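Local coordinates for alginate lyase AlgAT5 (Defluviitalea, PDB 5ZQI), which probably cleaves alginate by beta-elimination, as a polysaccharide lyase of family 7 with a beta-sandwich fold, at residues Glu91-Asn96 against Asp100-Lys105. Sequence-based numbering, arbitrary orientation.
Sequences EYFHVN and DAVVFK
His94 and Val103 form the central hydrogen-bonded pair of an antiparallel beta hairpin: Val103 N reaches His94 O at 2.8 Å, and His94 N returns a longer bond to Val103 O at 3.2 Å. Single backbone bonds extend the pairing, Lys105 N to Tyr92 O and Asn96 N to Ala101 O; Tyr92 and Phe93 form a classic beta bulge opposite His89. Near the turn the Asn96 side chain forms a polar cluster. Its OD1 takes Asp100 N in the carbonyl plane on a lone pair at 3.0 Å and Ala101 N from 52° out of that plane, with a weak third bond from Gly99 N, while ND2 donates to Asp100 OD1 at 3.1 Å and also to Glu260 OE1. With an alanine here, the Asp100 and Ala101 amides would probably lose their shared acceptor, and Asp100 OD1 and Glu260 OE1 their amide donor. At the other end, in one of two modelled conformers of Glu91, OE2 offers its anti lone pair to Lys105 NZ in a 2.8 Å salt bridge; the lysine chain, extended throughout from chi1 171°, runs past Glu91 O to get there, and also makes a cation-pi contact with Tyr256. CH-pi and aromatic contacts lie on the two faces. Val103 CB sits over one face of the His94 imidazole, 4.0 Å from its centroid, a CH-pi contact. On the reverse face Phe93 turns its edge to the Phe104 ring in an offset edge-to-face pair, planes at 65°, with Phe93 CE1 3.6 Å from Phe104 CE2. Strand 93-95 is an edge strand of its sheet, and strand 102-107 pairs next with strand 256-269; Phe93 and Val102 pack against helix 58-61, while Phe93 and Phe104 touch strand 120-127 of the other sheet.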
ATOM      1  N   GLU A  91      17.435   3.816   2.866  0.62 10.36           N
ATOM      2  CA  GLU A  91      17.110   3.242   1.562  0.62 10.37           C
ATOM      3  C   GLU A  91      15.638   2.901   1.380  0.62 10.91           C
ATOM      4  O   GLU A  91      15.093   3.090   0.283  0.62 12.88           O
ATOM      5  CB  GLU A  91      17.925   1.970   1.318  0.62 12.59           C
ATOM      6  CG  GLU A  91      17.769   1.408  -0.102  0.62 15.93           C
ATOM      7  CD  GLU A  91      18.776   0.345  -0.439  0.62 18.74           C
ATOM      8  OE1 GLU A  91      19.574  -0.036   0.443  0.62 17.89           O
ATOM      9  OE2 GLU A  91      18.770  -0.109  -1.607  0.62 18.14           O
ATOM     10  N   TYR A  92      14.977   2.382   2.409  1.00  8.41           N
ATOM     11  CA  TYR A  92      13.659   1.785   2.217  1.00  7.72           C
ATOM     12  C   TYR A  92      12.481   2.611   2.693  1.00  7.77           C
ATOM     13  O   TYR A  92      11.374   2.390   2.172  1.00  8.12           O
ATOM     14  CB  TYR A  92      13.603   0.390   2.902  1.00  7.97           C
ATOM     15  CG  TYR A  92      14.663  -0.553   2.376  1.00  9.13           C
ATOM     16  CD1 TYR A  92      14.707  -0.899   1.036  1.00 12.15           C
ATOM     17  CD2 TYR A  92      15.640  -1.055   3.205  1.00  9.08           C
ATOM     18  CE1 TYR A  92      15.676  -1.745   0.554  1.00 12.11           C
ATOM     19  CE2 TYR A  92      16.641  -1.862   2.727  1.00 12.10           C
ATOM     20  CZ  TYR A  92      16.660  -2.202   1.418  1.00 10.85           C
ATOM     21  OH  TYR A  92      17.652  -3.044   0.979  1.00 15.52           O
ATOM     22  N   PHE A  93      12.680   3.564   3.612  1.00  7.42           N
ATOM     23  CA  PHE A  93      11.544   4.253   4.262  1.00  8.32           C
ATOM     24  C   PHE A  93      12.013   5.602   4.805  1.00  7.12           C
ATOM     25  O   PHE A  93      12.538   5.686   5.913  1.00  7.79           O
ATOM     26  CB  PHE A  93      10.959   3.378   5.361  1.00  6.06           C
ATOM     27  CG  PHE A  93       9.806   3.995   6.138  1.00  6.55           C
ATOM     28  CD1 PHE A  93       8.550   4.083   5.575  1.00  6.44           C
ATOM     29  CD2 PHE A  93       9.985   4.452   7.441  1.00  6.61           C
ATOM     30  CE1 PHE A  93       7.501   4.600   6.304  1.00  8.47           C
ATOM     31  CE2 PHE A  93       8.951   4.976   8.164  1.00  6.58           C
ATOM     32  CZ  PHE A  93       7.679   5.040   7.592  1.00  7.48           C
ATOM     33  N   HIS A  94      11.869   6.612   3.997  1.00  6.48           N
ATOM     34  CA  HIS A  94      12.436   7.915   4.305  1.00  6.90           C
ATOM     35  C   HIS A  94      11.789   9.038   3.558  1.00  9.38           C
ATOM     36  O   HIS A  94      11.137   8.835   2.659  1.00  8.20           O
ATOM     37  CB  HIS A  94      13.962   7.862   3.981  1.00  8.84           C
ATOM     38  CG  HIS A  94      14.293   7.736   2.561  1.00  9.44           C
ATOM     39  ND1 HIS A  94      14.412   6.540   1.941  1.00 14.84           N
ATOM     40  CD2 HIS A  94      14.452   8.654   1.607  1.00 11.00           C
ATOM     41  CE1 HIS A  94      14.660   6.734   0.668  1.00 18.13           C
ATOM     42  NE2 HIS A  94      14.687   8.005   0.439  1.00 17.63           N
ATOM     43  N   VAL A  95      12.055  10.258   4.026  1.00  8.19           N
ATOM     44  CA  VAL A  95      11.500  11.423   3.342  1.00 10.88           C
ATOM     45  C   VAL A  95      12.309  11.719   2.082  1.00  9.29           C
ATOM     46  O   VAL A  95      13.549  11.628   2.072  1.00 13.16           O
ATOM     47  CB  VAL A  95      11.463  12.643   4.280  1.00 12.63           C
ATOM     48  CG1 VAL A  95      10.900  13.887   3.576  1.00 12.62           C
ATOM     49  CG2 VAL A  95      10.635  12.307   5.532  1.00 12.21           C
ATOM     50  N   ASN A  96      11.607  12.105   1.015  1.00  9.55           N
ATOM     51  CA  ASN A  96      12.275  12.388  -0.240  1.00 11.18           C
ATOM     52  C   ASN A  96      13.109  13.675  -0.138  1.00 12.03           C
ATOM     53  O   ASN A  96      13.066  14.419   0.851  1.00 12.65           O
ATOM     54  CB  ASN A  96      11.261  12.477  -1.386  1.00 12.13           C
ATOM     55  CG  ASN A  96      10.243  13.622  -1.233  1.00 11.88           C
ATOM     56  OD1 ASN A  96      10.300  14.431  -0.319  1.00 12.45           O
ATOM     57  ND2 ASN A  96       9.327  13.703  -2.176  1.00 13.38           N
ATOM     58  N   ASP A 100       8.656  16.481   1.023  1.00 12.94           N
ATOM     59  CA  ASP A 100       7.199  16.516   1.016  1.00 12.20           C
ATOM     60  C   ASP A 100       6.529  15.170   0.739  1.00 10.72           C
ATOM     61  O   ASP A 100       5.312  15.133   0.548  1.00 12.04           O
ATOM     62  CB  ASP A 100       6.685  17.556   0.007  1.00 15.80           C
ATOM     63  CG  ASP A 100       7.110  17.301  -1.423  1.00 14.04           C
ATOM     64  OD1 ASP A 100       7.804  16.328  -1.727  1.00 14.35           O
ATOM     65  OD2 ASP A 100       6.720  18.148  -2.278  1.00 22.21           O
ATOM     66  N   ALA A 101       7.260  14.065   0.722  1.00  9.76           N
ATOM     67  CA  ALA A 101       6.646  12.754   0.573  1.00  8.55           C
ATOM     68  C   ALA A 101       7.537  11.709   1.216  1.00  8.88           C
ATOM     69  O   ALA A 101       8.729  11.928   1.431  1.00 10.49           O
ATOM     70  CB  ALA A 101       6.401  12.405  -0.894  1.00  9.10           C
ATOM     71  N   VAL A 102       6.937  10.570   1.530  1.00  7.80           N
ATOM     72  CA  VAL A 102       7.662   9.426   2.083  1.00  7.31           C
ATOM     73  C   VAL A 102       7.914   8.413   0.979  1.00  5.73           C
ATOM     74  O   VAL A 102       6.977   7.980   0.292  1.00  6.53           O
ATOM     75  CB  VAL A 102       6.879   8.771   3.233  1.00  7.52           C
ATOM     76  CG1 VAL A 102       7.617   7.563   3.797  1.00  7.26           C
ATOM     77  CG2 VAL A 102       6.625   9.753   4.354  1.00  8.37           C
ATOM     78  N   VAL A 103       9.169   8.028   0.829  1.00  7.73           N
ATOM     79  CA  VAL A 103       9.629   7.042  -0.137  1.00  6.98           C
ATOM     80  C   VAL A 103       9.543   5.653   0.480  1.00  6.03           C
ATOM     81  O   VAL A 103      10.054   5.424   1.588  1.00  8.12           O
ATOM     82  CB  VAL A 103      11.076   7.345  -0.557  1.00  6.87           C
ATOM     83  CG1 VAL A 103      11.583   6.254  -1.536  1.00 10.35           C
ATOM     84  CG2 VAL A 103      11.203   8.711  -1.161  1.00  8.77           C
ATOM     85  N   PHE A 104       8.874   4.734  -0.229  1.00  7.44           N
ATOM     86  CA  PHE A 104       8.786   3.320   0.140  1.00  6.42           C
ATOM     87  C   PHE A 104       9.474   2.536  -0.973  1.00  7.22           C
ATOM     88  O   PHE A 104       9.071   2.636  -2.138  1.00  7.58           O
ATOM     89  CB  PHE A 104       7.344   2.838   0.282  1.00  5.26           C
ATOM     90  CG  PHE A 104       6.541   3.514   1.361  1.00  7.72           C
ATOM     91  CD1 PHE A 104       5.994   4.779   1.157  1.00  8.33           C
ATOM     92  CD2 PHE A 104       6.283   2.870   2.557  1.00  5.35           C
ATOM     93  CE1 PHE A 104       5.228   5.360   2.160  1.00  8.12           C
ATOM     94  CE2 PHE A 104       5.531   3.454   3.537  1.00  6.94           C
ATOM     95  CZ  PHE A 104       5.000   4.694   3.344  1.00  7.95           C
ATOM     96  N   LYS A 105      10.455   1.710  -0.615  1.00  6.07           N
ATOM     97  CA  LYS A 105      11.191   0.883  -1.572  1.00  7.43           C
ATOM     98  C   LYS A 105      11.205  -0.555  -1.089  1.00  6.84           C
ATOM     99  O   LYS A 105      11.516  -0.802   0.068  1.00  7.51           O
ATOM    100  CB  LYS A 105      12.633   1.397  -1.756  1.00  7.01           C
ATOM    101  CG  LYS A 105      13.516   0.458  -2.569  1.00  7.65           C
ATOM    102  CD  LYS A 105      14.891   1.051  -2.804  1.00 12.90           C
ATOM    103  CE  LYS A 105      15.816   0.024  -3.453  1.00 15.01           C
ATOM    104  NZ  LYS A 105      17.173   0.532  -3.758  1.00 20.86           N
TER